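Local coordinates for protein amine oxidase (Emericella nidulans, PDB 3PGB) that probably oxidises primary amines to aldehydes, using a copper ion and a topaquinone cofactor formed from one of its own tyrosines, at residues P226-Q229 against I234-W237; S189-K194 against L260-T265. One frame throughout, in Å; residues are numbered along the deposited sequence.

In the fold
Contacts 1 and 2, their centres about 12 Å apart, share a five-stranded antiparallel sheet, each through one segment; the sheet probably belongs to one of the small domains that precede the catalytic domain in this family, and both contacts lie away from the copper and calcium sites. Contact 2 begins first, with helix 186-198, and is completed by strand 255-263; both segments of contact 1 fall between these two. Strands 235-242 and 255-263 are neighbours in the sheet, so the contacts meet directly through backbone pairing of R236 with S262 and I234 with V264. Contact 2 puts the helix against the sheet, whereas contact 1 fastens the loop after strand 219-223, whose W228 also reaches the second subunit.

Contact 1 of 2, residues P226-Q229 against I234-W237; sequences PLWQ and IIRW
W228 and I235 face each other as an antiparallel, hydrogen-bonded pair, a single bridge that joins the loop after strand 219-223 to the start of strand 235-242 and closes the short loop between them. Both bonds are 2.9 Å long: W228 N gives to I235 O within its carbonyl plane, and I235 N gives almost straight (168°) to W228 O. The same W228 O also receives the CA-H of I234. Side chains pack on both sides of this bridge. On one, W228 CB lies 3.8 Å from I235 CB, and the indole runs on to a T-shaped stack with W237. Here the pyrrole edge of W237 is presented to a face of the W228 six-membered ring, the planes at 72° and the centroids 4.7 Å apart. On the other, L227 spreads its two methyls: CD1 meets I234 CG2, while CD2 reaches R236 CG at 3.8 Å. The L227 CG stands anti to its own carbonyl carbon (chi1 -59°), which carries the fork over the strand. Further out, the R236 guanidinium forms a salt bridge with D238, and W228 NE1 bonds to S398 OG. The second subunit joins the tryptophan side, where its W565 packs on both W228 and W237 and its R571 makes a cation-pi contact with W228. Q229 ties the loop outward, OE1 bonding to R178 and the backbone of I667, and inward, where NE2 donates to L227 O at 2.9 Å.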
ATOM      1  N   PRO A 226      15.088  24.272 -13.136  1.00 21.44           N
ATOM      2  CA  PRO A 226      15.537  25.661 -13.152  1.00 21.41           C
ATOM      3  C   PRO A 226      16.410  25.971 -14.362  1.00 21.53           C
ATOM      4  O   PRO A 226      16.818  25.061 -15.085  1.00 21.53           O
ATOM      5  CB  PRO A 226      16.351  25.772 -11.865  1.00 21.25           C
ATOM      6  CG  PRO A 226      16.858  24.426 -11.635  1.00 21.00           C
ATOM      7  CD  PRO A 226      15.820  23.481 -12.130  1.00 21.27           C
ATOM      8  N   LEU A 227      16.674  27.254 -14.580  1.00 21.61           N
ATOM      9  CA  LEU A 227      17.642  27.670 -15.582  1.00 21.85           C
ATOM     10  C   LEU A 227      19.047  27.391 -15.051  1.00 22.19           C
ATOM     11  O   LEU A 227      19.263  27.350 -13.835  1.00 21.99           O
ATOM     12  CB  LEU A 227      17.484  29.159 -15.904  1.00 21.87           C
ATOM     13  CG  LEU A 227      16.130  29.627 -16.441  1.00 21.27           C
ATOM     14  CD1 LEU A 227      16.142  31.135 -16.660  1.00 20.75           C
ATOM     15  CD2 LEU A 227      15.787  28.899 -17.721  1.00 20.36           C
ATOM     16  N   TRP A 228      19.992  27.177 -15.964  1.00 22.67           N
ATOM     17  CA  TRP A 228      21.377  26.895 -15.579  1.00 23.05           C
ATOM     18  C   TRP A 228      21.998  28.138 -14.970  1.00 23.35           C
ATOM     19  O   TRP A 228      21.877  29.231 -15.526  1.00 23.54           O
ATOM     20  CB  TRP A 228      22.202  26.439 -16.784  1.00 23.07           C
ATOM     21  CG  TRP A 228      22.038  24.983 -17.133  1.00 23.21           C
ATOM     22  CD1 TRP A 228      21.066  24.135 -16.700  1.00 22.91           C
ATOM     23  CD2 TRP A 228      22.855  24.228 -18.032  1.00 23.28           C
ATOM     24  NE1 TRP A 228      21.237  22.896 -17.254  1.00 22.81           N
ATOM     25  CE2 TRP A 228      22.327  22.925 -18.080  1.00 22.98           C
ATOM     26  CE3 TRP A 228      23.985  24.528 -18.802  1.00 22.81           C
ATOM     27  CZ2 TRP A 228      22.892  21.917 -18.856  1.00 22.51           C
ATOM     28  CZ3 TRP A 228      24.542  23.529 -19.573  1.00 22.70           C
ATOM     29  CH2 TRP A 228      23.995  22.236 -19.593  1.00 22.80           C
ATOM     30  N   GLN A 229      22.664  27.955 -13.832  1.00 23.73           N
ATOM     31  CA  GLN A 229      23.179  29.064 -13.030  1.00 24.08           C
ATOM     32  C   GLN A 229      24.635  28.813 -12.632  1.00 24.74           C
ATOM     33  O   GLN A 229      24.987  28.811 -11.455  1.00 24.40           O
ATOM     34  CB  GLN A 229      22.292  29.266 -11.791  1.00 23.87           C
ATOM     35  CG  GLN A 229      20.868  29.705 -12.117  1.00 23.08           C
ATOM     36  CD  GLN A 229      19.882  29.414 -10.997  1.00 22.35           C
ATOM     37  OE1 GLN A 229      20.119  29.758  -9.841  1.00 21.45           O
ATOM     38  NE2 GLN A 229      18.763  28.783 -11.342  1.00 21.80           N
ATOM     39  N   ILE A 234      23.332  33.109 -16.654  1.00 25.97           N
ATOM     40  CA  ILE A 234      22.030  32.451 -16.661  1.00 25.47           C
ATOM     41  C   ILE A 234      21.801  31.864 -18.045  1.00 24.99           C
ATOM     42  O   ILE A 234      21.697  32.605 -19.023  1.00 25.03           O
ATOM     43  CB  ILE A 234      20.902  33.431 -16.300  1.00 25.56           C
ATOM     44  CG1 ILE A 234      20.940  33.742 -14.797  1.00 25.77           C
ATOM     45  CG2 ILE A 234      19.545  32.848 -16.677  1.00 25.23           C
ATOM     46  CD1 ILE A 234      20.213  35.023 -14.419  1.00 26.63           C
ATOM     47  N   ILE A 235      21.726  30.534 -18.120  1.00 24.29           N
ATOM     48  CA  ILE A 235      21.708  29.828 -19.405  1.00 23.78           C
ATOM     49  C   ILE A 235      20.436  29.002 -19.593  1.00 23.36           C
ATOM     50  O   ILE A 235      19.940  28.376 -18.658  1.00 23.30           O
ATOM     51  CB  ILE A 235      22.970  28.925 -19.566  1.00 23.83           C
ATOM     52  CG1 ILE A 235      24.208  29.788 -19.854  1.00 23.87           C
ATOM     53  CG2 ILE A 235      22.783  27.908 -20.679  1.00 23.51           C
ATOM     54  CD1 ILE A 235      25.502  28.996 -20.012  1.00 23.89           C
ATOM     55  N   ARG A 236      19.935  29.013 -20.825  1.00 22.94           N
ATOM     56  CA  ARG A 236      18.720  28.320 -21.225  1.00 22.66           C
ATOM     57  C   ARG A 236      19.062  27.171 -22.163  1.00 22.08           C
ATOM     58  O   ARG A 236      19.987  27.278 -22.960  1.00 22.08           O
ATOM     59  CB  ARG A 236      17.814  29.264 -22.018  1.00 23.11           C
ATOM     60  CG  ARG A 236      16.780  30.053 -21.234  1.00 23.98           C
ATOM     61  CD  ARG A 236      15.515  30.178 -22.063  1.00 24.94           C
ATOM     62  NE  ARG A 236      14.440  30.835 -21.334  1.00 26.63           N
ATOM     63  CZ  ARG A 236      13.141  30.586 -21.499  1.00 27.89           C
ATOM     64  NH1 ARG A 236      12.711  29.674 -22.372  1.00 26.90           N
ATOM     65  NH2 ARG A 236      12.255  31.253 -20.766  1.00 29.42           N
ATOM     66  N   TRP A 237      18.299  26.088 -22.065  1.00 21.40           N
ATOM     67  CA  TRP A 237      18.241  25.047 -23.088  1.00 20.73           C
ATOM     68  C   TRP A 237      16.769  24.892 -23.450  1.00 20.77           C
ATOM     69  O   TRP A 237      15.949  24.589 -22.582  1.00 20.65           O
ATOM     70  CB  TRP A 237      18.765  23.717 -22.548  1.00 20.59           C
ATOM     71  CG  TRP A 237      20.215  23.430 -22.827  1.00 19.53           C
ATOM     72  CD1 TRP A 237      21.241  23.429 -21.927  1.00 17.87           C
ATOM     73  CD2 TRP A 237      20.789  23.061 -24.087  1.00 19.03           C
ATOM     74  NE1 TRP A 237      22.413  23.094 -22.546  1.00 17.49           N
ATOM     75  CE2 TRP A 237      22.168  22.863 -23.872  1.00 18.21           C
ATOM     76  CE3 TRP A 237      20.272  22.889 -25.377  1.00 18.95           C
ATOM     77  CZ2 TRP A 237      23.040  22.501 -24.901  1.00 18.36           C
ATOM     78  CZ3 TRP A 237      21.142  22.533 -26.402  1.00 18.89           C
ATOM     79  CH2 TRP A 237      22.510  22.341 -26.154  1.00 18.54           C
TER

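Contact 2 of 2, residues S189-K194 against L260-T265; sequences SEWLFK and LKSDVT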
ATOM      1  N   SER A 189       9.908  37.284 -28.086  1.00 25.57           N
ATOM      2  CA  SER A 189       9.782  38.190 -29.229  1.00 25.55           C
ATOM      3  C   SER A 189      11.127  38.722 -29.741  1.00 25.50           C
ATOM      4  O   SER A 189      11.285  38.965 -30.938  1.00 25.19           O
ATOM      5  CB  SER A 189       8.854  39.357 -28.885  1.00 25.50           C
ATOM      6  OG  SER A 189       9.313  40.038 -27.735  1.00 25.64           O
ATOM      7  N   GLU A 190      12.088  38.891 -28.835  1.00 25.53           N
ATOM      8  CA  GLU A 190      13.386  39.478 -29.183  1.00 25.64           C
ATOM      9  C   GLU A 190      14.507  38.448 -29.267  1.00 25.44           C
ATOM     10  O   GLU A 190      15.655  38.807 -29.546  1.00 25.67           O
ATOM     11  CB  GLU A 190      13.761  40.566 -28.166  1.00 25.75           C
ATOM     12  CG  GLU A 190      12.786  41.739 -28.124  1.00 26.59           C
ATOM     13  CD  GLU A 190      12.618  42.409 -29.482  1.00 27.52           C
ATOM     14  OE1 GLU A 190      13.639  42.671 -30.155  1.00 27.51           O
ATOM     15  OE2 GLU A 190      11.464  42.658 -29.882  1.00 28.67           O
ATOM     16  N   TRP A 191      14.181  37.175 -29.044  1.00 25.10           N
ATOM     17  CA  TRP A 191      15.195  36.120 -29.049  1.00 24.67           C
ATOM     18  C   TRP A 191      14.698  34.823 -29.700  1.00 24.59           C
ATOM     19  O   TRP A 191      14.996  34.581 -30.868  1.00 24.63           O
ATOM     20  CB  TRP A 191      15.707  35.885 -27.623  1.00 24.49           C
ATOM     21  CG  TRP A 191      16.929  35.041 -27.542  1.00 23.76           C
ATOM     22  CD1 TRP A 191      17.024  33.797 -27.006  1.00 23.70           C
ATOM     23  CD2 TRP A 191      18.237  35.378 -28.016  1.00 23.16           C
ATOM     24  NE1 TRP A 191      18.312  33.333 -27.110  1.00 23.50           N
ATOM     25  CE2 TRP A 191      19.078  34.284 -27.725  1.00 23.11           C
ATOM     26  CE3 TRP A 191      18.781  36.498 -28.656  1.00 22.22           C
ATOM     27  CZ2 TRP A 191      20.433  34.279 -28.046  1.00 22.53           C
ATOM     28  CZ3 TRP A 191      20.125  36.492 -28.974  1.00 21.90           C
ATOM     29  CH2 TRP A 191      20.937  35.388 -28.671  1.00 22.28           C
ATOM     30  N   LEU A 192      13.929  34.013 -28.970  1.00 24.43           N
ATOM     31  CA  LEU A 192      13.567  32.665 -29.430  1.00 24.37           C
ATOM     32  C   LEU A 192      12.888  32.646 -30.795  1.00 24.41           C
ATOM     33  O   LEU A 192      13.290  31.891 -31.676  1.00 24.42           O
ATOM     34  CB  LEU A 192      12.677  31.957 -28.402  1.00 24.28           C
ATOM     35  CG  LEU A 192      13.369  31.517 -27.108  1.00 23.86           C
ATOM     36  CD1 LEU A 192      12.345  31.071 -26.075  1.00 23.18           C
ATOM     37  CD2 LEU A 192      14.385  30.416 -27.381  1.00 22.48           C
ATOM     38  N   PHE A 193      11.867  33.474 -30.967  1.00 24.68           N
ATOM     39  CA  PHE A 193      11.151  33.542 -32.240  1.00 25.07           C
ATOM     40  C   PHE A 193      12.019  34.082 -33.374  1.00 25.08           C
ATOM     41  O   PHE A 193      11.853  33.684 -34.525  1.00 25.30           O
ATOM     42  CB  PHE A 193       9.883  34.399 -32.123  1.00 25.24           C
ATOM     43  CG  PHE A 193       8.786  33.783 -31.284  1.00 25.89           C
ATOM     44  CD1 PHE A 193       8.650  32.401 -31.153  1.00 26.39           C
ATOM     45  CD2 PHE A 193       7.857  34.598 -30.654  1.00 26.50           C
ATOM     46  CE1 PHE A 193       7.626  31.859 -30.389  1.00 26.49           C
ATOM     47  CE2 PHE A 193       6.824  34.056 -29.896  1.00 26.75           C
ATOM     48  CZ  PHE A 193       6.711  32.687 -29.763  1.00 26.48           C
ATOM     49  N   LYS A 194      12.933  34.991 -33.058  1.00 25.14           N
ATOM     50  CA  LYS A 194      13.847  35.504 -34.071  1.00 25.37           C
ATOM     51  C   LYS A 194      14.818  34.408 -34.515  1.00 25.13           C
ATOM     52  O   LYS A 194      15.043  34.223 -35.711  1.00 24.97           O
ATOM     53  CB  LYS A 194      14.572  36.762 -33.569  1.00 25.62           C
ATOM     54  CG  LYS A 194      13.611  37.942 -33.394  1.00 26.66           C
ATOM     55  CD  LYS A 194      14.301  39.301 -33.268  1.00 28.12           C
ATOM     56  CE  LYS A 194      13.281  40.437 -33.455  1.00 28.51           C
ATOM     57  NZ  LYS A 194      13.808  41.770 -33.040  1.00 29.62           N
ATOM     58  N   LEU A 260      18.282  24.172 -28.324  1.00 19.00           N
ATOM     59  CA  LEU A 260      18.862  25.497 -28.522  1.00 19.22           C
ATOM     60  C   LEU A 260      19.405  26.020 -27.202  1.00 19.39           C
ATOM     61  O   LEU A 260      18.637  26.266 -26.279  1.00 19.21           O
ATOM     62  CB  LEU A 260      17.789  26.455 -29.050  1.00 19.26           C
ATOM     63  CG  LEU A 260      18.125  27.950 -29.102  1.00 19.57           C
ATOM     64  CD1 LEU A 260      19.312  28.197 -30.037  1.00 19.45           C
ATOM     65  CD2 LEU A 260      16.904  28.761 -29.535  1.00 19.28           C
ATOM     66  N   LYS A 261      20.724  26.187 -27.124  1.00 19.77           N
ATOM     67  CA  LYS A 261      21.370  26.713 -25.925  1.00 20.11           C
ATOM     68  C   LYS A 261      21.540  28.228 -26.048  1.00 20.46           C
ATOM     69  O   LYS A 261      21.980  28.732 -27.087  1.00 20.66           O
ATOM     70  CB  LYS A 261      22.721  26.030 -25.700  1.00 20.14           C
ATOM     71  CG  LYS A 261      23.264  26.152 -24.275  1.00 19.85           C
ATOM     72  CD  LYS A 261      24.655  25.540 -24.152  1.00 19.12           C
ATOM     73  CE  LYS A 261      25.148  25.506 -22.708  1.00 18.99           C
ATOM     74  NZ  LYS A 261      26.494  24.863 -22.589  1.00 18.58           N
ATOM     75  N   SER A 262      21.179  28.948 -24.991  1.00 20.80           N
ATOM     76  CA  SER A 262      21.227  30.414 -24.991  1.00 21.11           C
ATOM     77  C   SER A 262      21.810  30.959 -23.691  1.00 21.40           C
ATOM     78  O   SER A 262      21.425  30.526 -22.608  1.00 21.06           O
ATOM     79  CB  SER A 262      19.820  30.990 -25.171  1.00 21.24           C
ATOM     80  OG  SER A 262      19.200  30.530 -26.368  1.00 21.09           O
ATOM     81  N   ASP A 263      22.745  31.901 -23.803  1.00 21.86           N
ATOM     82  CA  ASP A 263      23.172  32.686 -22.646  1.00 22.19           C
ATOM     83  C   ASP A 263      22.270  33.913 -22.585  1.00 22.35           C
ATOM     84  O   ASP A 263      22.392  34.816 -23.417  1.00 22.27           O
ATOM     85  CB  ASP A 263      24.650  33.095 -22.751  1.00 22.27           C
ATOM     86  CG  ASP A 263      25.158  33.816 -21.497  1.00 22.24           C
ATOM     87  OD1 ASP A 263      24.468  34.726 -20.993  1.00 22.53           O
ATOM     88  OD2 ASP A 263      26.262  33.484 -21.019  1.00 22.59           O
ATOM     89  N   VAL A 264      21.364  33.928 -21.610  1.00 22.47           N
ATOM     90  CA  VAL A 264      20.417  35.028 -21.439  1.00 22.73           C
ATOM     91  C   VAL A 264      20.733  35.849 -20.180  1.00 22.74           C
ATOM     92  O   VAL A 264      19.832  36.322 -19.492  1.00 22.72           O
ATOM     93  CB  VAL A 264      18.960  34.502 -21.401  1.00 22.91           C
ATOM     94  CG1 VAL A 264      17.976  35.653 -21.289  1.00 23.84           C
ATOM     95  CG2 VAL A 264      18.650  33.687 -22.660  1.00 22.55           C
ATOM     96  N   THR A 265      22.021  36.032 -19.897  1.00 22.93           N
ATOM     97  CA  THR A 265      22.448  36.805 -18.736  1.00 23.03           C
ATOM     98  C   THR A 265      22.160  38.285 -18.967  1.00 23.47           C
ATOM     99  O   THR A 265      22.477  38.836 -20.028  1.00 23.38           O
ATOM    100  CB  THR A 265      23.953  36.620 -18.443  1.00 23.03           C
ATOM    101  OG1 THR A 265      24.301  35.233 -18.550  1.00 22.90           O
ATOM    102  CG2 THR A 265      24.296  37.121 -17.042  1.00 22.37           C
TER
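W191 points the pyrrole edge of its indole at S262, and the ring lies edge-on to the serine hydroxyl. The N-H of NE1 is aimed at S262 OG over 3.0 Å in a nearly straight bond of 172°, with the oxygen only 5° out of the ring plane, so the indole nitrogen, the one polar atom of this large side chain, is satisfied by a buried serine. S262 CB follows its hydroxyl and comes to 3.4 Å from the same NE1. The reach of W191 comes from its first torsion: CG is anti to the backbone N (chi1 -168°), which swings the ring out from the helix toward the strand. V264 CG2 approaches the indole obliquely and more loosely, 4.5 Å from NE1. Beside this polar link, L192 and L260 supply an apolar one, their CD2 methyls touching at 3.7 Å as the two side chains cross at a slant. The arrangement is a helix laid on an antiparallel sheet: helix 186-198 covers strand 255-263, consistent with the small alpha/beta domains that precede the catalytic domain in copper amine oxidases. The helix is irregular here, with a wider pi-type turn over 189-192 and the backbone N of W191 unbonded to the preceding turn. The strand, for its part, ends just before V264, where D263 OD1 takes the backbone N of T265 at 3.0 Å in an Asx turn. W272 meets W191 edge-to-face, and L192 also rests on R236 and D238 of the adjacent strand, while L260 packs on L274 and W277.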